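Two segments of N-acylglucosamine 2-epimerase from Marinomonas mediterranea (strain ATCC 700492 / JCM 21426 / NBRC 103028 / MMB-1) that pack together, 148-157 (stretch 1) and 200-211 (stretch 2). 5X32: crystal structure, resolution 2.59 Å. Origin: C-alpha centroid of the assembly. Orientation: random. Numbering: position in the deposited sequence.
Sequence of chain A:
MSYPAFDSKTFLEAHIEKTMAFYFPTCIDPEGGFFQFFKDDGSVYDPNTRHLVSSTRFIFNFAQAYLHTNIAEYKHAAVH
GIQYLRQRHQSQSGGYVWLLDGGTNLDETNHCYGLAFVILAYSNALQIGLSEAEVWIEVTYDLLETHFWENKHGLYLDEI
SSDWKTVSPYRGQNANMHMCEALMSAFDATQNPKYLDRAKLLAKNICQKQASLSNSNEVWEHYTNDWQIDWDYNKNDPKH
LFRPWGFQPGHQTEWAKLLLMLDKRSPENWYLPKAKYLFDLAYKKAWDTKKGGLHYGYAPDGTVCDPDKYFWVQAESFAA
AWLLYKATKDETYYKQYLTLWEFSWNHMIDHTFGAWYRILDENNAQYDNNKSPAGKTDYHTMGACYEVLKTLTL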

# COMPACT_ATOMS: atom_id res chain seq x y z
N PHE A 148 -10.42 11.06 -14.14
CA PHE A 148 -10.68 10.87 -12.70
C PHE A 148 -10.50 12.14 -11.89
O PHE A 148 -11.13 12.30 -10.85
CB PHE A 148 -9.77 9.78 -12.12
CG PHE A 148 -10.09 8.42 -12.62
CD1 PHE A 148 -10.94 7.58 -11.91
CD2 PHE A 148 -9.57 7.97 -13.84
CE1 PHE A 148 -11.26 6.32 -12.39
CE2 PHE A 148 -9.88 6.72 -14.33
CZ PHE A 148 -10.72 5.89 -13.61
N TRP A 149 -9.64 13.03 -12.36
CA TRP A 149 -9.32 14.22 -11.60
C TRP A 149 -10.55 15.10 -11.45
O TRP A 149 -11.24 15.39 -12.41
CB TRP A 149 -8.19 15.00 -12.26
CG TRP A 149 -7.85 16.24 -11.50
CD1 TRP A 149 -7.84 17.51 -11.97
CD2 TRP A 149 -7.49 16.33 -10.11
NE1 TRP A 149 -7.49 18.39 -10.98
CE2 TRP A 149 -7.27 17.69 -9.82
CE3 TRP A 149 -7.33 15.39 -9.08
CZ2 TRP A 149 -6.89 18.14 -8.56
CZ3 TRP A 149 -6.96 15.84 -7.82
CH2 TRP A 149 -6.74 17.21 -7.57
N GLU A 150 -10.84 15.49 -10.22
CA GLU A 150 -12.02 16.30 -9.96
C GLU A 150 -11.56 17.63 -9.36
O GLU A 150 -11.60 17.82 -8.14
CB GLU A 150 -12.98 15.57 -9.04
CG GLU A 150 -13.94 14.67 -9.76
CD GLU A 150 -15.04 14.16 -8.84
OE1 GLU A 150 -14.72 13.55 -7.79
OE2 GLU A 150 -16.23 14.32 -9.19
N ASN A 151 -11.14 18.53 -10.24
CA ASN A 151 -10.49 19.77 -9.85
C ASN A 151 -11.23 20.62 -8.81
O ASN A 151 -10.59 21.29 -8.01
CB ASN A 151 -10.23 20.62 -11.09
CG ASN A 151 -9.18 21.69 -10.84
OD1 ASN A 151 -7.99 21.48 -11.08
ND2 ASN A 151 -9.62 22.85 -10.34
N LYS A 152 -12.55 20.56 -8.79
CA LYS A 152 -13.29 21.44 -7.90
C LYS A 152 -13.25 20.93 -6.45
O LYS A 152 -13.55 21.68 -5.50
CB LYS A 152 -14.74 21.59 -8.38
CG LYS A 152 -15.80 21.58 -7.29
CD LYS A 152 -17.21 21.38 -7.83
CE LYS A 152 -18.25 21.44 -6.71
NZ LYS A 152 -19.38 20.52 -7.02
N HIS A 153 -12.83 19.68 -6.27
CA HIS A 153 -12.67 19.09 -4.94
C HIS A 153 -11.23 18.77 -4.61
O HIS A 153 -10.90 18.48 -3.46
CB HIS A 153 -13.51 17.84 -4.82
CG HIS A 153 -14.98 18.10 -4.83
ND1 HIS A 153 -15.68 18.50 -3.72
CD2 HIS A 153 -15.89 18.00 -5.83
CE1 HIS A 153 -16.95 18.64 -4.02
NE2 HIS A 153 -17.11 18.35 -5.30
N GLY A 154 -10.38 18.77 -5.63
CA GLY A 154 -8.97 18.52 -5.43
C GLY A 154 -8.74 17.06 -5.10
O GLY A 154 -7.75 16.71 -4.45
N LEU A 155 -9.65 16.21 -5.57
CA LEU A 155 -9.56 14.77 -5.32
C LEU A 155 -9.83 13.99 -6.58
O LEU A 155 -10.29 14.54 -7.58
CB LEU A 155 -10.55 14.37 -4.23
CG LEU A 155 -10.17 14.91 -2.85
CD1 LEU A 155 -11.28 14.74 -1.83
CD2 LEU A 155 -8.88 14.23 -2.39
N TYR A 156 -9.57 12.68 -6.53
CA TYR A 156 -9.91 11.78 -7.63
C TYR A 156 -11.14 10.97 -7.25
O TYR A 156 -11.27 10.51 -6.12
CB TYR A 156 -8.76 10.84 -7.93
CG TYR A 156 -7.52 11.46 -8.52
CD1 TYR A 156 -7.38 11.63 -9.89
CD2 TYR A 156 -6.47 11.86 -7.70
CE1 TYR A 156 -6.24 12.17 -10.43
CE2 TYR A 156 -5.32 12.41 -8.23
CZ TYR A 156 -5.21 12.56 -9.59
OH TYR A 156 -4.07 13.11 -10.12
N LEU A 157 -12.05 10.81 -8.20
CA LEU A 157 -13.16 9.90 -7.99
C LEU A 157 -12.70 8.43 -8.08
O LEU A 157 -11.53 8.13 -8.37
CB LEU A 157 -14.28 10.22 -8.97
CG LEU A 157 -14.01 10.11 -10.46
CD1 LEU A 157 -14.36 8.72 -10.96
CD2 LEU A 157 -14.83 11.15 -11.14
N LYS A 200 0.98 16.51 -2.61
CA LYS A 200 0.73 17.37 -1.45
C LYS A 200 -0.70 17.90 -1.40
O LYS A 200 -1.26 18.08 -0.31
CB LYS A 200 1.74 18.51 -1.41
CG LYS A 200 3.17 18.02 -1.50
CD LYS A 200 4.15 19.16 -1.38
CE LYS A 200 3.66 20.15 -0.35
NZ LYS A 200 4.75 20.97 0.22
N LEU A 201 -1.28 18.13 -2.57
CA LEU A 201 -2.68 18.58 -2.63
C LEU A 201 -3.64 17.50 -2.13
O LEU A 201 -4.59 17.79 -1.39
CB LEU A 201 -3.04 18.99 -4.06
CG LEU A 201 -4.48 19.48 -4.30
CD1 LEU A 201 -4.89 20.54 -3.31
CD2 LEU A 201 -4.68 19.95 -5.73
N LEU A 202 -3.39 16.26 -2.54
CA LEU A 202 -4.18 15.12 -2.09
C LEU A 202 -4.04 14.95 -0.59
O LEU A 202 -5.03 14.75 0.14
CB LEU A 202 -3.74 13.85 -2.83
CG LEU A 202 -4.03 13.88 -4.33
CD1 LEU A 202 -3.45 12.67 -5.05
CD2 LEU A 202 -5.53 13.96 -4.55
N ALA A 203 -2.79 15.03 -0.12
CA ALA A 203 -2.49 14.94 1.30
C ALA A 203 -3.31 15.97 2.06
O ALA A 203 -4.00 15.61 3.01
CB ALA A 203 -1.00 15.15 1.56
N LYS A 204 -3.27 17.23 1.61
CA LYS A 204 -4.01 18.30 2.28
C LYS A 204 -5.50 18.02 2.29
O LYS A 204 -6.18 18.19 3.31
CB LYS A 204 -3.75 19.66 1.62
CG LYS A 204 -4.57 20.79 2.26
CD LYS A 204 -3.83 22.12 2.29
CE LYS A 204 -2.96 22.22 3.53
NZ LYS A 204 -1.90 23.27 3.47
N ASN A 205 -6.02 17.65 1.12
CA ASN A 205 -7.46 17.45 0.95
C ASN A 205 -8.06 16.31 1.74
O ASN A 205 -9.22 16.39 2.18
CB ASN A 205 -7.78 17.30 -0.52
CG ASN A 205 -7.89 18.63 -1.18
OD1 ASN A 205 -8.46 19.54 -0.60
ND2 ASN A 205 -7.33 18.77 -2.39
N ILE A 206 -7.28 15.26 1.95
CA ILE A 206 -7.78 14.10 2.66
C ILE A 206 -7.52 14.30 4.15
O ILE A 206 -8.43 14.19 4.98
CB ILE A 206 -7.12 12.80 2.15
CG1 ILE A 206 -7.52 12.54 0.70
CG2 ILE A 206 -7.53 11.63 3.02
CD1 ILE A 206 -8.98 12.23 0.56
N CYS A 207 -6.28 14.64 4.48
CA CYS A 207 -5.88 14.77 5.87
C CYS A 207 -6.34 16.05 6.56
O CYS A 207 -6.42 16.07 7.78
CB CYS A 207 -4.36 14.67 5.98
SG CYS A 207 -3.77 13.03 5.64
N GLN A 208 -6.65 17.10 5.82
CA GLN A 208 -7.23 18.27 6.46
C GLN A 208 -8.71 18.41 6.15
O GLN A 208 -9.54 18.23 7.04
CB GLN A 208 -6.48 19.54 6.07
CG GLN A 208 -5.27 19.66 6.91
CD GLN A 208 -4.58 20.99 6.83
OE1 GLN A 208 -4.53 21.61 5.78
NE2 GLN A 208 -4.03 21.45 7.97
N LYS A 209 -9.04 18.67 4.88
CA LYS A 209 -10.42 18.98 4.54
C LYS A 209 -11.34 17.81 4.82
O LYS A 209 -12.24 17.93 5.65
CB LYS A 209 -10.57 19.37 3.08
CG LYS A 209 -12.03 19.65 2.76
CD LYS A 209 -12.20 20.31 1.40
CE LYS A 209 -11.63 19.45 0.26
NZ LYS A 209 -12.47 19.52 -0.96
N GLN A 210 -11.12 16.68 4.15
CA GLN A 210 -12.01 15.54 4.35
C GLN A 210 -12.00 15.01 5.77
O GLN A 210 -13.02 14.50 6.25
CB GLN A 210 -11.68 14.41 3.37
CG GLN A 210 -11.92 14.81 1.93
CD GLN A 210 -13.30 15.41 1.74
OE1 GLN A 210 -13.42 16.53 1.26
NE2 GLN A 210 -14.34 14.67 2.10
N ALA A 211 -10.87 15.12 6.45
CA ALA A 211 -10.77 14.69 7.85
C ALA A 211 -11.66 15.51 8.78
O ALA A 211 -12.32 14.96 9.66
CB ALA A 211 -9.33 14.73 8.31

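This is a small contact in which a tight β-hairpin packs its turn, its second strand and the W149 ring of its first strand against a helix, joining a leucine-centred apolar patch to two side-chain hydrogen bonds that serve the carbonyls of the turn.

The hairpin is held by its own backbone hydrogen bonds. E150 N donates to L155 O at 2.9 Å, L157 N donates to F148 O at 3.2 Å, and the turn is drawn closed by H153 N and G154 N, each 2.9 Å from E150 O. The side chain of N151 helps as well: W149 NE1 donates to N151 OD1 at 3.1 Å, which satisfies the indole nitrogen within the hairpin, while the CZ3 and CH2 atoms of the ring touch the helix leucines.

G154 sits where the two segments come close, its CA 6.6 Å from the CA of N205. Two arguments for glycine coincide here. Its phi of 72° is positive, which by itself favours glycine, and a CB at this position would point toward the helix and lie 2.3 Å from N205 ND2, a clash. The lack of a side chain lets the backbone approach closely enough for N205 ND2 to reach G154 O at 2.9 Å. That hydrogen bond is weak, with an N-H...acceptor angle of 125°, so the short distance overstates its quality. One helical turn further along, K209 points its CA-to-CB bond toward the hairpin and donates from NZ to H153 O at 3.1 Å. The same NZ lies at the edge of the H153 ring, near its plane. Successive carbonyls of the turn are thus met by two polar side chains of the helix, and a long lysine at the margin can reach a backbone acceptor without a charged partner.

Beside this polar row lies the apolar part. L155 has the largest covered area in the contact, and although its CA-to-CB bond points sideways, its end comes nearer the helix. L155 CD2 lies 3.6 Å from I206 CD1, 3.8 Å from N205 CB and 4.0 Å from L202 CD2, and L155 CD1 is 3.8 Å from Q210 CG. One leucine thereby touches residues spread over about two turns of helix, including the aliphatic portions of two amides.

L202 is the counterpart on the helix. L202 CD2 lies 4.0 Å from W149 CZ3 and 3.5 Å from G154 O; the closest approach to Y156 is L202 CD1 to Y156 CE2, 3.7 Å, with L202 CD2 also near that ring. Both aromatic rings receive L202 at the edge, near the ring plane, so neither stacks on it. L201 CD2 adds a further edge contact, 3.9 Å from W149 CH2, at a more exposed position.

The rule to take away is a division by position: glycine where the backbones come close and a CB would clash with N205 ND2, amide and lysine side chains for the turn carbonyls, and, in L155, L202 and I206, branched aliphatic side chains that start sideways and bring their ends nearer, with L201 the exception whose CA-to-CB bond points toward the hairpin.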